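Local coordinates for beta-glucosidase (PDB 5M6G), which probably hydrolyses terminal, non-reducing beta-D-glucosyl residues to release beta-D-glucose, as a member of glycosyl hydrolase family 3, at residues A[147-152]-A[406-411]; A[467-472]-A[568-573]. All coordinates share one frame; numbering follows the deposited sequence.

In the fold
From the N terminus the chain runs through the first strands of the parallel sheet to helix 146-152, inside the family 3 N-terminal region of TIM-barrel type. Contact 1 closes only after 253 further residues, when helix 399-412 returns to it, just ahead of strand 414-418 at the edge of the second, mixed sheet. Within that C-terminal part, contact 2 closes a shorter loop of 95 residues, from helix 465-472 to helix 567-573. The two loops follow one another without nesting or crossing. They are joined laterally, because Asp-571 OD2 of contact 2 forms salt bridges with Arg-406 and Arg-410 of contact 1, and Val-409 packs against Gly-568.

Contact 1: residues A[147-152]-A[406-411]; sequences IGLGAT and RQAVRE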
loop_
_atom_site.group_PDB
_atom_site.type_symbol
_atom_site.label_atom_id
_atom_site.label_comp_id
_atom_site.label_asym_id
_atom_site.label_seq_id
_atom_site.Cartn_x
_atom_site.Cartn_y
_atom_site.Cartn_z
ATOM N N ILE A 147 1.113 3.998 7.602
ATOM C CA ILE A 147 1.144 4.204 9.051
ATOM C C ILE A 147 1.495 5.657 9.371
ATOM O O ILE A 147 0.833 6.299 10.195
ATOM C CB ILE A 147 2.092 3.196 9.739
ATOM C CG1 ILE A 147 2.072 3.386 11.262
ATOM C CG2 ILE A 147 3.539 3.313 9.222
ATOM C CD1 ILE A 147 2.863 2.334 12.025
ATOM N N GLY A 148 2.492 6.220 8.675
ATOM C CA GLY A 148 2.800 7.632 8.860
ATOM C C GLY A 148 1.681 8.542 8.391
ATOM O O GLY A 148 1.392 9.561 9.025
ATOM N N LEU A 149 1.028 8.186 7.275
ATOM C CA LEU A 149 -0.143 8.942 6.842
ATOM C C LEU A 149 -1.233 8.932 7.911
ATOM O O LEU A 149 -1.887 9.953 8.146
ATOM C CB LEU A 149 -0.669 8.388 5.517
ATOM C CG LEU A 149 0.317 8.511 4.341
ATOM C CD1 LEU A 149 -0.352 8.095 2.998
ATOM C CD2 LEU A 149 0.936 9.937 4.228
ATOM N N GLY A 150 -1.444 7.788 8.569
ATOM C CA GLY A 150 -2.404 7.754 9.665
ATOM C C GLY A 150 -1.990 8.667 10.801
ATOM O O GLY A 150 -2.824 9.330 11.421
ATOM N N ALA A 151 -0.685 8.729 11.071
ATOM C CA ALA A 151 -0.163 9.621 12.104
ATOM C C ALA A 151 -0.426 11.088 11.796
ATOM O O ALA A 151 -0.513 11.893 12.728
ATOM C CB ALA A 151 1.336 9.378 12.288
ATOM N N THR A 152 -0.595 11.458 10.520
ATOM C CA THR A 152 -0.883 12.860 10.216
ATOM C C THR A 152 -2.245 13.290 10.728
ATOM O O THR A 152 -2.455 14.489 10.943
ATOM C CB THR A 152 -0.853 13.132 8.710
ATOM O OG1 THR A 152 -2.003 12.518 8.105
ATOM C CG2 THR A 152 0.424 12.593 8.079
ATOM N N ARG A 406 6.551 15.890 0.720
ATOM C CA ARG A 406 7.280 16.510 1.820
ATOM C C ARG A 406 6.333 16.985 2.915
ATOM O O ARG A 406 6.645 16.885 4.111
ATOM C CB ARG A 406 8.110 17.676 1.271
ATOM C CG ARG A 406 9.030 18.335 2.285
ATOM C CD ARG A 406 9.822 19.463 1.638
ATOM N NE ARG A 406 10.642 20.166 2.627
ATOM C CZ ARG A 406 11.365 21.253 2.365
ATOM N NH1 ARG A 406 11.364 21.763 1.147
ATOM N NH2 ARG A 406 12.076 21.839 3.324
ATOM N N GLN A 407 5.179 17.529 2.529
ATOM C CA GLN A 407 4.223 17.958 3.537
ATOM C C GLN A 407 3.693 16.757 4.316
ATOM O O GLN A 407 3.492 16.837 5.534
ATOM C CB GLN A 407 3.090 18.759 2.879
ATOM C CG GLN A 407 2.040 19.293 3.869
ATOM C CD GLN A 407 2.607 20.320 4.847
ATOM O OE1 GLN A 407 3.599 20.993 4.555
ATOM N NE2 GLN A 407 1.974 20.446 6.011
ATOM N N ALA A 408 3.520 15.616 3.638
ATOM C CA ALA A 408 3.086 14.407 4.335
ATOM C C ALA A 408 4.182 13.882 5.256
ATOM O O ALA A 408 3.896 13.418 6.366
ATOM C CB ALA A 408 2.672 13.335 3.325
ATOM N N VAL A 409 5.445 13.943 4.814
ATOM C CA VAL A 409 6.551 13.584 5.699
ATOM C C VAL A 409 6.493 14.415 6.975
ATOM O O VAL A 409 6.513 13.873 8.090
ATOM C CB VAL A 409 7.902 13.759 4.981
ATOM C CG1 VAL A 409 9.059 13.531 5.977
ATOM C CG2 VAL A 409 7.998 12.815 3.782
ATOM N N ARG A 410 6.404 15.742 6.826
ATOM C CA ARG A 410 6.331 16.650 7.973
ATOM C C ARG A 410 5.238 16.227 8.943
ATOM O O ARG A 410 5.481 16.031 10.138
ATOM C CB ARG A 410 6.044 18.081 7.507
ATOM C CG ARG A 410 7.177 18.823 6.896
ATOM C CD ARG A 410 6.655 20.096 6.251
ATOM N NE ARG A 410 7.607 20.613 5.277
ATOM C CZ ARG A 410 7.261 21.179 4.129
ATOM N NH1 ARG A 410 5.978 21.302 3.805
ATOM N NH2 ARG A 410 8.198 21.622 3.303
ATOM N N GLU A 411 4.014 16.107 8.434
ATOM C CA GLU A 411 2.873 15.877 9.304
ATOM C C GLU A 411 2.868 14.473 9.894
ATOM O O GLU A 411 2.206 14.251 10.911
ATOM C CB GLU A 411 1.576 16.152 8.532
ATOM C CG GLU A 411 1.436 17.618 8.106
ATOM C CD GLU A 411 0.093 17.929 7.450
ATOM O OE1 GLU A 411 -0.926 17.313 7.831
ATOM O OE2 GLU A 411 0.063 18.797 6.551
HETATM O O HOH W 1 -1.274 16.951 10.594
#
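Thr-152 and Leu-149 meet Glu-411 and Ala-408 in a buried helix-helix contact between the two halves of this family 3 enzyme: helix 146-152 belongs to the TIM-barrel-type N-terminal region, whereas helix 399-412 leads into strand 414-418 of the second sheet. The short segments approach to 8.6 Å between axes, at 72°, so they touch over few residues. One methyl of the leucine, CD2, abuts the methyl of Ala-408, Leu-149 CD2 lying 3.9 Å from Ala-408 CB. Ile-161 of helix 155-170 and Pro-144 pack on both of these residues. Thr-152 makes the other half of the contact with its two branches doing separate work. Its methyl, Thr-152 CG2, lies against the carbonyl group of Glu-411, 3.6 Å from Glu-411 C, and beside Glu-411 CB. The hydroxyl turns back on its own helix: with OG1 between the backbone N and the carbonyl carbon (chi1 71°), Thr-152 OG1 donates to Leu-149 O at 2.6 Å, in the plane of that carbonyl, and also bonds the backbone N of Asn-154. Leu-149 O is thus gripped twice, the amide N of Thr-152 being its second donor. An alanine in place of Thr-152 has neither branch, and would probably leave a gap beside Glu-411 CB and the Asn-154 amide and Leu-149 O each short of a partner. The backbones themselves come close, with a CA-H...O contact of 3.5 Å from Thr-152 CA to Glu-411 O. The carboxylate of Glu-411, at the end of an extended chain, is held at both oxygens. Asn-154 ND2 bonds OE1, and a bridging water donates to both Thr-152 O and Glu-411 OE1 at 2.8 Å each. On the other oxygen, Gln-407 NE2 reaches the anti lone pair of Glu-411 OE2 at 2.6 Å, nearly straight at 171°.

Contact 2: residues A[467-472]-A[568-573]; sequences EGIRAA and GVADVL
Ala-570 points its methyl at the backbone of the facing helix, where Gly-468 offers no side chain to meet it. Ala-570 CB comes to 3.3 Å from Gly-468 O and 3.5 Å from Gly-468 C, so the methyl rests on the peptide group rather than on a side chain. That carbonyl oxygen already accepts the amide of Ala-472 one turn on, and its touch with the methyl is a van der Waals one. Ala-472 carries its own methyl toward the other helix, and the two methyls meet obliquely, Ala-472 CB 4.0 Å from Ala-570 CB. Ile-469 flanks the same methyl, first with its backbone, Ile-469 N lying 3.7 Å from Ala-570 CB, and more loosely with its side chain, Ile-469 CG1 being 4.3 Å from Ala-570 CB. Gly-468 and Ala-472, four residues apart, make a GxxxA pattern of small residues into which Ala-570 fits, and this lets the axes of the short segments close to 8.0 Å at a crossing angle of -47°. The pair belongs to the alpha/beta C-terminal part of the family 3 fold, where helix 567-573 lies against the mixed sheet through Val-569 on Ser-559 and Leu-573 on Leu-557. At the side of the pattern the larger residues meet. The leucine is directed toward the facing helix, and its tip, Leu-573 CD1, comes against the side of the CG1-CD1 end of Ile-469, 4.2 Å from Ile-469 CD1. The extended isoleucine chain (chi2 166°) lays CG1 and CD1 side by side before that methyl. The contact is wholly apolar between the side chains. Arg-470 starts away from the contact, and its side chain touches Val-478 and Tyr-480 of strand 478-480.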
loop_
_atom_site.group_PDB
_atom_site.type_symbol
_atom_site.label_atom_id
_atom_site.label_comp_id
_atom_site.label_asym_id
_atom_site.label_seq_id
_atom_site.Cartn_x
_atom_site.Cartn_y
_atom_site.Cartn_z
ATOM N N GLU A 467 20.710 14.440 3.988
ATOM C CA GLU A 467 20.786 15.552 3.051
ATOM C C GLU A 467 19.845 16.675 3.462
ATOM O O GLU A 467 20.190 17.860 3.346
ATOM C CB GLU A 467 20.483 15.058 1.638
ATOM C CG GLU A 467 21.575 14.146 1.089
ATOM C CD GLU A 467 21.178 13.483 -0.214
ATOM O OE1 GLU A 467 19.961 13.397 -0.491
ATOM O OE2 GLU A 467 22.088 13.061 -0.961
ATOM N N GLY A 468 18.664 16.322 3.969
ATOM C CA GLY A 468 17.776 17.335 4.513
ATOM C C GLY A 468 18.365 18.040 5.722
ATOM O O GLY A 468 18.195 19.248 5.887
ATOM N N ILE A 469 19.066 17.297 6.583
ATOM C CA ILE A 469 19.709 17.924 7.743
ATOM C C ILE A 469 20.794 18.894 7.291
ATOM O O ILE A 469 20.892 20.022 7.793
ATOM C CB ILE A 469 20.272 16.855 8.697
ATOM C CG1 ILE A 469 19.128 16.063 9.340
ATOM C CG2 ILE A 469 21.140 17.497 9.793
ATOM C CD1 ILE A 469 19.575 14.777 10.016
ATOM N N ARG A 470 21.626 18.472 6.334
ATOM C CA ARG A 470 22.670 19.364 5.834
ATOM C C ARG A 470 22.075 20.656 5.288
ATOM O O ARG A 470 22.608 21.746 5.534
ATOM C CB ARG A 470 23.501 18.661 4.758
ATOM C CG ARG A 470 24.369 17.490 5.256
ATOM C CD ARG A 470 25.205 16.916 4.102
ATOM N NE ARG A 470 26.200 15.926 4.521
ATOM C CZ ARG A 470 26.326 14.714 3.989
ATOM N NH1 ARG A 470 25.519 14.317 2.998
ATOM N NH2 ARG A 470 27.261 13.890 4.443
ATOM N N ALA A 471 20.955 20.556 4.560
ATOM C CA ALA A 471 20.369 21.733 3.926
ATOM C C ALA A 471 19.651 22.615 4.942
ATOM O O ALA A 471 19.665 23.846 4.819
ATOM C CB ALA A 471 19.414 21.312 2.808
ATOM N N ALA A 472 19.000 22.008 5.941
ATOM C CA ALA A 472 18.353 22.798 6.986
ATOM C C ALA A 472 19.386 23.589 7.776
ATOM O O ALA A 472 19.238 24.799 7.980
ATOM C CB ALA A 472 17.542 21.887 7.914
ATOM N N GLY A 568 11.571 16.457 4.740
ATOM C CA GLY A 568 10.497 16.744 5.682
ATOM C C GLY A 568 10.825 16.360 7.115
ATOM O O GLY A 568 10.250 16.926 8.053
ATOM N N VAL A 569 11.750 15.419 7.306
ATOM C CA VAL A 569 12.201 15.081 8.650
ATOM C C VAL A 569 12.972 16.244 9.255
ATOM O O VAL A 569 12.736 16.632 10.407
ATOM C CB VAL A 569 13.047 13.797 8.627
ATOM C CG1 VAL A 569 13.525 13.471 10.034
ATOM C CG2 VAL A 569 12.220 12.641 8.052
ATOM N N ALA A 570 13.914 16.807 8.490
ATOM C CA ALA A 570 14.661 17.965 8.969
ATOM C C ALA A 570 13.746 19.147 9.223
ATOM O O ALA A 570 14.011 19.945 10.126
ATOM C CB ALA A 570 15.747 18.357 7.966
ATOM N N ASP A 571 12.678 19.291 8.429
ATOM C CA ASP A 571 11.716 20.362 8.670
ATOM C C ASP A 571 11.222 20.346 10.111
ATOM O O ASP A 571 11.084 21.402 10.746
ATOM C CB ASP A 571 10.536 20.240 7.711
ATOM C CG ASP A 571 10.908 20.576 6.279
ATOM O OD1 ASP A 571 11.986 21.166 6.060
ATOM O OD2 ASP A 571 10.115 20.242 5.374
ATOM N N VAL A 572 10.965 19.155 10.650
ATOM C CA VAL A 572 10.482 19.044 12.024
ATOM C C VAL A 572 11.632 19.202 13.015
ATOM O O VAL A 572 11.517 19.936 14.003
ATOM C CB VAL A 572 9.745 17.704 12.206
ATOM C CG1 VAL A 572 9.336 17.499 13.653
ATOM C CG2 VAL A 572 8.528 17.653 11.286
ATOM N N LEU A 573 12.756 18.523 12.755
ATOM C CA LEU A 573 13.916 18.589 13.644
ATOM C C LEU A 573 14.366 20.024 13.901
ATOM O O LEU A 573 14.819 20.350 15.007
ATOM C CB LEU A 573 15.075 17.771 13.060
ATOM C CG LEU A 573 15.001 16.234 13.128
ATOM C CD1 LEU A 573 16.138 15.620 12.338
ATOM C CD2 LEU A 573 15.017 15.731 14.584
#